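Local coordinates for protein (glyceraldehyde 3-phosphate dehydrogenase) (Sulfolobus solfataricus, PDB 1B7G) that oxidises and phosphorylates D-glyceraldehyde 3-phosphate in glycolysis, using NAD or, with marked preference, NADP as cofactor, at residues N140-L144 with H219-I223; V160-R166 with D205-V211. The protein carries 1 engineered substitution. The contacts are given in a common frame with arbitrary orientation. Residues are numbered along the deposited sequence.

Contacts 1 and 2, their centres 8 Å apart, meet on one mixed sheet. Strand 219-227 of contact 1 runs antiparallel beside strand 157-167 of contact 2, with M220 O 2.8 Å from V165 N and F222 N 2.8 Å from T163 O, both probable hydrogen bonds. Along the chain, contact 2 is nested inside the loop that contact 1 closes. Both reach the sulfate of chain C: N140 N gives it a 2.8 Å hydrogen bond to O3, R166 NE one of 2.8 Å to O2. This anion probably marks the inorganic phosphate site, beside the catalytic residue H219 and the likely nucleophile C139.

Contact 1: N140-L144 with H219-I223; sequences NTTAL and HMHFI. With SO4 (sulfate ion), chain C.
Helix 140-144 lies over strand 219-223 with its axis 10.1 Å away at closest approach, the N-to-C directions 40° apart (signed crossing angle -40°). The nearest CA atoms are those of N140 and H219, 7.8 Å apart; L144 N closes a helical turn on N140 O at 3.1 Å. On the extended strand H219, H221 and I223 point toward the helix, M220 away. N140, in the m rotamer, reaches between two histidines. Its OD1 accepts a 2.6 Å, nearly linear hydrogen bond from H221 NE2, while its ND2 lies over one face of the H219 ring, 3.1 Å from H219 CD2. The carboxamide is thereby oriented so that ND2 donates to sulfate O2 at 2.9 Å, as N140 N does to sulfate O3 at 2.8 Å. Such anion binding at a helix N-terminus suits the phosphate site of this dehydrogenase. H219, a catalytic-site residue, turns its ND1 to the backbone of R167. Farther along, L144 CG meets the H221 ring edge (3.7 Å from ND1) and L144 CD2 packs on I223 CG2 at 4.2 Å. Strand 219-227 is flanked in the sheet by strands 157-167 and 291-298, while helix 193-198 packs beside N140, T141 and L144.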
ATOM      1  N   ASN A 140      -4.591  19.575  -3.324  1.00 20.56           N
ATOM      2  CA  ASN A 140      -5.675  19.747  -4.313  1.00 22.66           C
ATOM      3  C   ASN A 140      -5.464  21.020  -5.109  1.00 18.77           C
ATOM      4  O   ASN A 140      -5.846  21.062  -6.275  1.00 21.46           O
ATOM      5  CB  ASN A 140      -7.041  19.727  -3.589  1.00 26.18           C
ATOM      6  CG  ASN A 140      -7.407  18.287  -3.231  1.00 25.88           C
ATOM      7  OD1 ASN A 140      -7.290  17.392  -4.067  1.00 21.08           O
ATOM      8  ND2 ASN A 140      -7.844  18.046  -2.016  1.00 21.63           N
ATOM      9  N   THR A 141      -4.754  22.020  -4.537  1.00 21.61           N
ATOM     10  CA  THR A 141      -4.500  23.229  -5.334  1.00 21.11           C
ATOM     11  C   THR A 141      -3.546  22.864  -6.471  1.00 23.26           C
ATOM     12  O   THR A 141      -3.649  23.310  -7.612  1.00 23.55           O
ATOM     13  CB  THR A 141      -3.889  24.342  -4.481  1.00 19.93           C
ATOM     14  OG1 THR A 141      -4.700  24.571  -3.317  1.00 24.56           O
ATOM     15  CG2 THR A 141      -3.816  25.648  -5.281  1.00 16.46           C
ATOM     16  N   THR A 142      -2.538  22.034  -6.112  1.00 23.38           N
ATOM     17  CA  THR A 142      -1.587  21.567  -7.130  1.00 21.17           C
ATOM     18  C   THR A 142      -2.266  20.869  -8.277  1.00 22.86           C
ATOM     19  O   THR A 142      -1.915  21.062  -9.447  1.00 22.46           O
ATOM     20  CB  THR A 142      -0.525  20.648  -6.516  1.00 20.54           C
ATOM     21  OG1 THR A 142       0.247  21.352  -5.528  1.00 22.83           O
ATOM     22  CG2 THR A 142       0.445  20.122  -7.572  1.00 23.92           C
ATOM     23  N   ALA A 143      -3.228  19.955  -7.972  1.00 21.83           N
ATOM     24  CA  ALA A 143      -3.861  19.193  -9.036  1.00 26.37           C
ATOM     25  C   ALA A 143      -4.674  20.136  -9.941  1.00 18.54           C
ATOM     26  O   ALA A 143      -4.627  19.977 -11.146  1.00 21.24           O
ATOM     27  CB  ALA A 143      -4.751  18.096  -8.432  1.00 22.26           C
ATOM     28  N   LEU A 144      -5.292  21.146  -9.348  1.00 18.71           N
ATOM     29  CA  LEU A 144      -6.058  22.117 -10.172  1.00 27.22           C
ATOM     30  C   LEU A 144      -5.105  22.932 -11.079  1.00 26.63           C
ATOM     31  O   LEU A 144      -5.379  23.133 -12.249  1.00 20.11           O
ATOM     32  CB  LEU A 144      -6.819  23.033  -9.237  1.00 26.19           C
ATOM     33  CG  LEU A 144      -8.160  22.586  -8.615  1.00 22.71           C
ATOM     34  CD1 LEU A 144      -8.422  23.430  -7.384  1.00 25.09           C
ATOM     35  CD2 LEU A 144      -9.298  22.747  -9.621  1.00 24.03           C
ATOM     36  N   HIS A 219      -8.371  11.965  -2.955  1.00 21.08           N
ATOM     37  CA  HIS A 219      -9.373  12.971  -3.210  1.00 21.82           C
ATOM     38  C   HIS A 219      -9.874  12.792  -4.638  1.00 23.57           C
ATOM     39  O   HIS A 219      -9.163  12.187  -5.448  1.00 19.58           O
ATOM     40  CB  HIS A 219      -8.744  14.368  -3.167  1.00 20.08           C
ATOM     41  CG  HIS A 219      -8.055  14.744  -1.908  1.00 22.82           C
ATOM     42  ND1 HIS A 219      -8.647  14.725  -0.678  1.00 24.00           N
ATOM     43  CD2 HIS A 219      -6.782  15.181  -1.685  1.00 25.18           C
ATOM     44  CE1 HIS A 219      -7.830  15.156   0.247  1.00 22.15           C
ATOM     45  NE2 HIS A 219      -6.663  15.457  -0.363  1.00 24.37           N
ATOM     46  N   MET A 220     -10.992  13.458  -4.955  1.00 17.88           N
ATOM     47  CA  MET A 220     -11.476  13.555  -6.293  1.00 21.22           C
ATOM     48  C   MET A 220     -11.963  14.970  -6.597  1.00 22.73           C
ATOM     49  O   MET A 220     -12.528  15.683  -5.764  1.00 21.98           O
ATOM     50  CB  MET A 220     -12.570  12.562  -6.745  1.00 23.64           C
ATOM     51  CG  MET A 220     -11.992  11.220  -7.201  1.00 23.15           C
ATOM     52  SD  MET A 220     -13.190  10.106  -7.901  1.00 21.17           S
ATOM     53  CE  MET A 220     -13.357  10.843  -9.559  1.00 24.74           C
ATOM     54  N   HIS A 221     -11.718  15.375  -7.868  1.00 23.80           N
ATOM     55  CA  HIS A 221     -12.189  16.676  -8.323  1.00 25.84           C
ATOM     56  C   HIS A 221     -13.190  16.534  -9.481  1.00 18.25           C
ATOM     57  O   HIS A 221     -13.081  15.718 -10.333  1.00 21.59           O
ATOM     58  CB  HIS A 221     -11.092  17.640  -8.827  1.00 19.60           C
ATOM     59  CG  HIS A 221     -10.067  17.993  -7.782  1.00 19.93           C
ATOM     60  ND1 HIS A 221      -9.342  19.184  -7.849  1.00 24.93           N
ATOM     61  CD2 HIS A 221      -9.646  17.349  -6.692  1.00 24.25           C
ATOM     62  CE1 HIS A 221      -8.529  19.214  -6.766  1.00 20.56           C
ATOM     63  NE2 HIS A 221      -8.685  18.112  -6.095  1.00 24.88           N
ATOM     64  N   PHE A 222     -14.139  17.488  -9.491  1.00 16.42           N
ATOM     65  CA  PHE A 222     -15.142  17.440 -10.588  1.00 23.11           C
ATOM     66  C   PHE A 222     -15.191  18.856 -11.154  1.00 21.62           C
ATOM     67  O   PHE A 222     -15.413  19.797 -10.380  1.00 21.33           O
ATOM     68  CB  PHE A 222     -16.506  16.999 -10.076  1.00 28.14           C
ATOM     69  CG  PHE A 222     -16.474  15.640  -9.412  1.00 23.06           C
ATOM     70  CD1 PHE A 222     -16.487  14.492 -10.181  1.00 24.19           C
ATOM     71  CD2 PHE A 222     -16.362  15.525  -8.039  1.00 34.87           C
ATOM     72  CE1 PHE A 222     -16.425  13.243  -9.573  1.00 27.65           C
ATOM     73  CE2 PHE A 222     -16.293  14.278  -7.426  1.00 36.88           C
ATOM     74  CZ  PHE A 222     -16.330  13.137  -8.201  1.00 27.32           C
ATOM     75  N   ILE A 223     -14.728  19.003 -12.391  1.00 22.21           N
ATOM     76  CA  ILE A 223     -14.454  20.380 -12.804  1.00 26.72           C
ATOM     77  C   ILE A 223     -15.088  20.797 -14.120  1.00 19.44           C
ATOM     78  O   ILE A 223     -15.474  20.015 -14.937  1.00 20.81           O
ATOM     79  CB  ILE A 223     -12.949  20.691 -12.940  1.00 31.00           C
ATOM     80  CG1 ILE A 223     -12.409  19.876 -14.117  1.00 26.75           C
ATOM     81  CG2 ILE A 223     -12.156  20.412 -11.676  1.00 39.12           C
ATOM     82  CD1 ILE A 223     -11.114  20.508 -14.637  1.00 51.84           C
TER
HETATM   83  S   SO4 C 601      -6.252  20.528   0.311  1.00 25.27           S
HETATM   84  O1  SO4 C 601      -6.055  20.173   1.710  1.00 34.33           O
HETATM   85  O2  SO4 C 601      -7.715  20.154  -0.100  1.00 29.64           O
HETATM   86  O3  SO4 C 601      -5.408  19.869  -0.682  1.00 30.69           O
HETATM   87  O4  SO4 C 601      -6.081  21.990   0.245  1.00 30.27           O

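Contact 2: V160-R166 with D205-V211; sequences VRATIVR and DIATMAV. With SO4 (sulfate ion), chain C; SO4 (sulfate ion), chain D.
Two neighbouring parallel strands of the mixed catalytic-domain sheet, 160-166 and 205-211, pair in register from V160 with I206 to V165 with V211. Their axes approach to 4.7 Å with a 19° twist (signed angle -19°), and paired CA atoms lie 4.5 to 5.2 Å apart. The ladder is the staggered one of parallel strands, unbroken from V160 N donating to D205 O (3.0 Å) to R166 N donating to V211 O (2.6 Å).

On the face of V160, A162 and I164, strand 160-166 alternates large, small, large, while I206, T208 and A210 shrink along theirs. V160 CG1 abuts I206 CD1 at 3.7 Å, small A162 leaves a hollow beside T208 (A162 CB to T208 CG2 4.1 Å), and branched I164 rises next to A210 (I164 CB to A210 CB 4.2 Å). L144 of helix 139-152 settles into the hollow at A162, and H193 of helix 193-198 against I164 and T208. On the other face, R161 (m, m, t) folds its guanidinium over A207 CB, bridging NH2 to D205 OD1 at 3.0 Å; M209 CE comes to 4.2 Å from T163 OG1, and V165 CG2 meets V211 CG1 at 4.1 Å. R166, salt-bridged to D185, belongs to the phosphate site: its NH2 links two sulfates, 3.1 Å from O1 of chain C and 3.0 Å from O2 of chain D.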
ATOM      1  N   VAL A 160     -13.046  28.731 -14.126  1.00 28.52           N
ATOM      2  CA  VAL A 160     -13.025  27.406 -13.520  1.00 28.11           C
ATOM      3  C   VAL A 160     -14.065  27.349 -12.389  1.00 21.01           C
ATOM      4  O   VAL A 160     -14.036  28.200 -11.498  1.00 25.24           O
ATOM      5  CB  VAL A 160     -11.656  27.046 -12.894  1.00 31.97           C
ATOM      6  CG1 VAL A 160     -11.720  25.683 -12.153  1.00 25.18           C
ATOM      7  CG2 VAL A 160     -10.550  26.966 -13.929  1.00 25.54           C
ATOM      8  N   ARG A 161     -14.850  26.280 -12.416  1.00 20.76           N
ATOM      9  CA  ARG A 161     -15.755  25.993 -11.293  1.00 24.87           C
ATOM     10  C   ARG A 161     -15.451  24.528 -10.923  1.00 25.80           C
ATOM     11  O   ARG A 161     -15.336  23.712 -11.840  1.00 29.45           O
ATOM     12  CB  ARG A 161     -17.238  26.171 -11.607  1.00 23.33           C
ATOM     13  CG  ARG A 161     -17.633  27.628 -11.960  1.00 23.04           C
ATOM     14  CD  ARG A 161     -17.504  28.506 -10.737  1.00 27.64           C
ATOM     15  NE  ARG A 161     -17.939  29.894 -10.958  1.00 30.10           N
ATOM     16  CZ  ARG A 161     -17.097  30.883 -11.269  1.00 46.09           C
ATOM     17  NH1 ARG A 161     -15.801  30.577 -11.391  1.00 27.02           N
ATOM     18  NH2 ARG A 161     -17.504  32.140 -11.451  1.00 29.16           N
ATOM     19  N   ALA A 162     -15.169  24.277  -9.638  1.00 27.09           N
ATOM     20  CA  ALA A 162     -14.794  22.917  -9.288  1.00 26.24           C
ATOM     21  C   ALA A 162     -15.401  22.540  -7.918  1.00 21.52           C
ATOM     22  O   ALA A 162     -15.541  23.361  -7.046  1.00 21.58           O
ATOM     23  CB  ALA A 162     -13.264  22.782  -9.172  1.00 22.04           C
ATOM     24  N   THR A 163     -15.687  21.268  -7.859  1.00 20.28           N
ATOM     25  CA  THR A 163     -16.085  20.626  -6.616  1.00 23.01           C
ATOM     26  C   THR A 163     -15.042  19.556  -6.249  1.00 18.05           C
ATOM     27  O   THR A 163     -14.657  18.728  -7.046  1.00 22.29           O
ATOM     28  CB  THR A 163     -17.476  20.013  -6.836  1.00 25.77           C
ATOM     29  OG1 THR A 163     -18.484  21.002  -6.658  1.00 24.11           O
ATOM     30  CG2 THR A 163     -17.721  18.889  -5.824  1.00 31.43           C
ATOM     31  N   ILE A 164     -14.561  19.675  -5.023  1.00 24.12           N
ATOM     32  CA  ILE A 164     -13.546  18.813  -4.456  1.00 23.79           C
ATOM     33  C   ILE A 164     -14.084  17.910  -3.345  1.00 19.11           C
ATOM     34  O   ILE A 164     -14.511  18.358  -2.286  1.00 18.92           O
ATOM     35  CB  ILE A 164     -12.363  19.638  -3.916  1.00 26.14           C
ATOM     36  CG1 ILE A 164     -11.716  20.467  -5.057  1.00 28.65           C
ATOM     37  CG2 ILE A 164     -11.252  18.724  -3.370  1.00 30.55           C
ATOM     38  CD1 ILE A 164     -10.852  21.582  -4.488  1.00 25.27           C
ATOM     39  N   VAL A 165     -14.000  16.611  -3.590  1.00 16.75           N
ATOM     40  CA  VAL A 165     -14.372  15.613  -2.591  1.00 18.52           C
ATOM     41  C   VAL A 165     -13.094  15.165  -1.847  1.00 17.53           C
ATOM     42  O   VAL A 165     -12.307  14.467  -2.456  1.00 18.50           O
ATOM     43  CB  VAL A 165     -15.032  14.407  -3.267  1.00 23.95           C
ATOM     44  CG1 VAL A 165     -15.307  13.287  -2.235  1.00 16.88           C
ATOM     45  CG2 VAL A 165     -16.274  14.856  -4.023  1.00 21.18           C
ATOM     46  N   ARG A 166     -12.916  15.615  -0.626  1.00 21.55           N
ATOM     47  CA  ARG A 166     -11.656  15.303   0.086  1.00 20.49           C
ATOM     48  C   ARG A 166     -11.724  14.013   0.884  1.00 26.62           C
ATOM     49  O   ARG A 166     -12.727  13.725   1.568  1.00 20.97           O
ATOM     50  CB  ARG A 166     -11.281  16.475   0.989  1.00 20.86           C
ATOM     51  CG  ARG A 166     -11.366  17.849   0.422  1.00 19.83           C
ATOM     52  CD  ARG A 166     -10.796  19.007   1.216  1.00 24.00           C
ATOM     53  NE  ARG A 166      -9.432  18.775   1.700  1.00 26.15           N
ATOM     54  CZ  ARG A 166      -9.102  18.249   2.859  1.00 36.70           C
ATOM     55  NH1 ARG A 166     -10.040  17.930   3.760  1.00 20.64           N
ATOM     56  NH2 ARG A 166      -7.807  18.041   3.149  1.00 25.15           N
ATOM     57  N   ASP A 205     -10.749  33.617 -13.054  1.00 27.31           N
ATOM     58  CA  ASP A 205     -12.061  33.632 -12.333  1.00 27.74           C
ATOM     59  C   ASP A 205     -12.340  32.162 -11.930  1.00 20.54           C
ATOM     60  O   ASP A 205     -12.750  31.348 -12.759  1.00 24.26           O
ATOM     61  CB  ASP A 205     -13.108  34.146 -13.311  1.00 31.85           C
ATOM     62  CG  ASP A 205     -14.543  34.033 -12.848  1.00 32.74           C
ATOM     63  OD1 ASP A 205     -14.835  33.500 -11.764  1.00 34.40           O
ATOM     64  OD2 ASP A 205     -15.453  34.480 -13.572  1.00 37.61           O
ATOM     65  N   ILE A 206     -12.102  31.845 -10.680  1.00 21.79           N
ATOM     66  CA  ILE A 206     -12.256  30.459 -10.198  1.00 26.43           C
ATOM     67  C   ILE A 206     -13.022  30.455  -8.878  1.00 20.79           C
ATOM     68  O   ILE A 206     -12.874  31.326  -8.023  1.00 24.05           O
ATOM     69  CB  ILE A 206     -10.906  29.711 -10.021  1.00 24.98           C
ATOM     70  CG1 ILE A 206     -11.096  28.346  -9.344  1.00 28.16           C
ATOM     71  CG2 ILE A 206      -9.977  30.566  -9.165  1.00 17.41           C
ATOM     72  CD1 ILE A 206      -9.914  27.375  -9.450  1.00 21.98           C
ATOM     73  N   ALA A 207     -13.934  29.467  -8.764  1.00 21.94           N
ATOM     74  CA  ALA A 207     -14.633  29.304  -7.503  1.00 22.44           C
ATOM     75  C   ALA A 207     -14.688  27.812  -7.219  1.00 16.79           C
ATOM     76  O   ALA A 207     -14.833  26.977  -8.114  1.00 23.29           O
ATOM     77  CB  ALA A 207     -16.008  30.009  -7.515  1.00 20.09           C
ATOM     78  N   THR A 208     -14.537  27.436  -5.966  1.00 20.92           N
ATOM     79  CA  THR A 208     -14.487  26.027  -5.610  1.00 26.65           C
ATOM     80  C   THR A 208     -15.317  25.753  -4.349  1.00 17.50           C
ATOM     81  O   THR A 208     -15.428  26.620  -3.498  1.00 23.66           O
ATOM     82  CB  THR A 208     -13.050  25.586  -5.246  1.00 23.24           C
ATOM     83  OG1 THR A 208     -12.556  26.463  -4.241  1.00 22.84           O
ATOM     84  CG2 THR A 208     -12.120  25.576  -6.456  1.00 20.72           C
ATOM     85  N   MET A 209     -15.862  24.542  -4.322  1.00 20.08           N
ATOM     86  CA  MET A 209     -16.501  24.091  -3.077  1.00 20.53           C
ATOM     87  C   MET A 209     -15.874  22.754  -2.688  1.00 19.48           C
ATOM     88  O   MET A 209     -15.504  21.995  -3.591  1.00 21.97           O
ATOM     89  CB  MET A 209     -17.989  23.831  -3.333  1.00 18.49           C
ATOM     90  CG  MET A 209     -18.876  24.978  -3.698  1.00 30.72           C
ATOM     91  SD  MET A 209     -20.553  24.531  -4.179  1.00 30.29           S
ATOM     92  CE  MET A 209     -20.476  24.622  -5.954  1.00 28.63           C
ATOM     93  N   ALA A 210     -15.850  22.418  -1.402  1.00 21.34           N
ATOM     94  CA  ALA A 210     -15.230  21.165  -0.999  1.00 19.34           C
ATOM     95  C   ALA A 210     -16.088  20.497   0.127  1.00 20.97           C
ATOM     96  O   ALA A 210     -16.629  21.197   0.956  1.00 20.13           O
ATOM     97  CB  ALA A 210     -13.863  21.454  -0.382  1.00 26.37           C
ATOM     98  N   VAL A 211     -15.980  19.185   0.148  1.00 19.61           N
ATOM     99  CA  VAL A 211     -16.639  18.339   1.107  1.00 23.93           C
ATOM    100  C   VAL A 211     -15.698  17.167   1.486  1.00 22.91           C
ATOM    101  O   VAL A 211     -14.943  16.750   0.604  1.00 24.95           O
ATOM    102  CB  VAL A 211     -17.941  17.762   0.528  1.00 16.64           C
ATOM    103  CG1 VAL A 211     -17.670  16.894  -0.695  1.00 20.64           C
ATOM    104  CG2 VAL A 211     -18.655  16.911   1.588  1.00 16.38           C
TER
HETATM  105  S   SO4 C 601      -6.252  20.528   0.311  1.00 25.27           S
HETATM  106  O1  SO4 C 601      -6.055  20.173   1.710  1.00 34.33           O
HETATM  107  O2  SO4 C 601      -7.715  20.154  -0.100  1.00 29.64           O
HETATM  108  O3  SO4 C 601      -5.408  19.869  -0.682  1.00 30.69           O
HETATM  109  O4  SO4 C 601      -6.081  21.990   0.245  1.00 30.27           O
HETATM  110  S   SO4 D 603      -5.554  16.889   5.841  1.00 44.76           S
HETATM  111  O1  SO4 D 603      -4.642  15.850   6.452  1.00 57.79           O
HETATM  112  O2  SO4 D 603      -6.792  16.233   5.351  1.00 55.97           O
HETATM  113  O3  SO4 D 603      -4.780  17.437   4.676  1.00 56.77           O
HETATM  114  O4  SO4 D 603      -5.868  17.931   6.838  1.00 53.15           O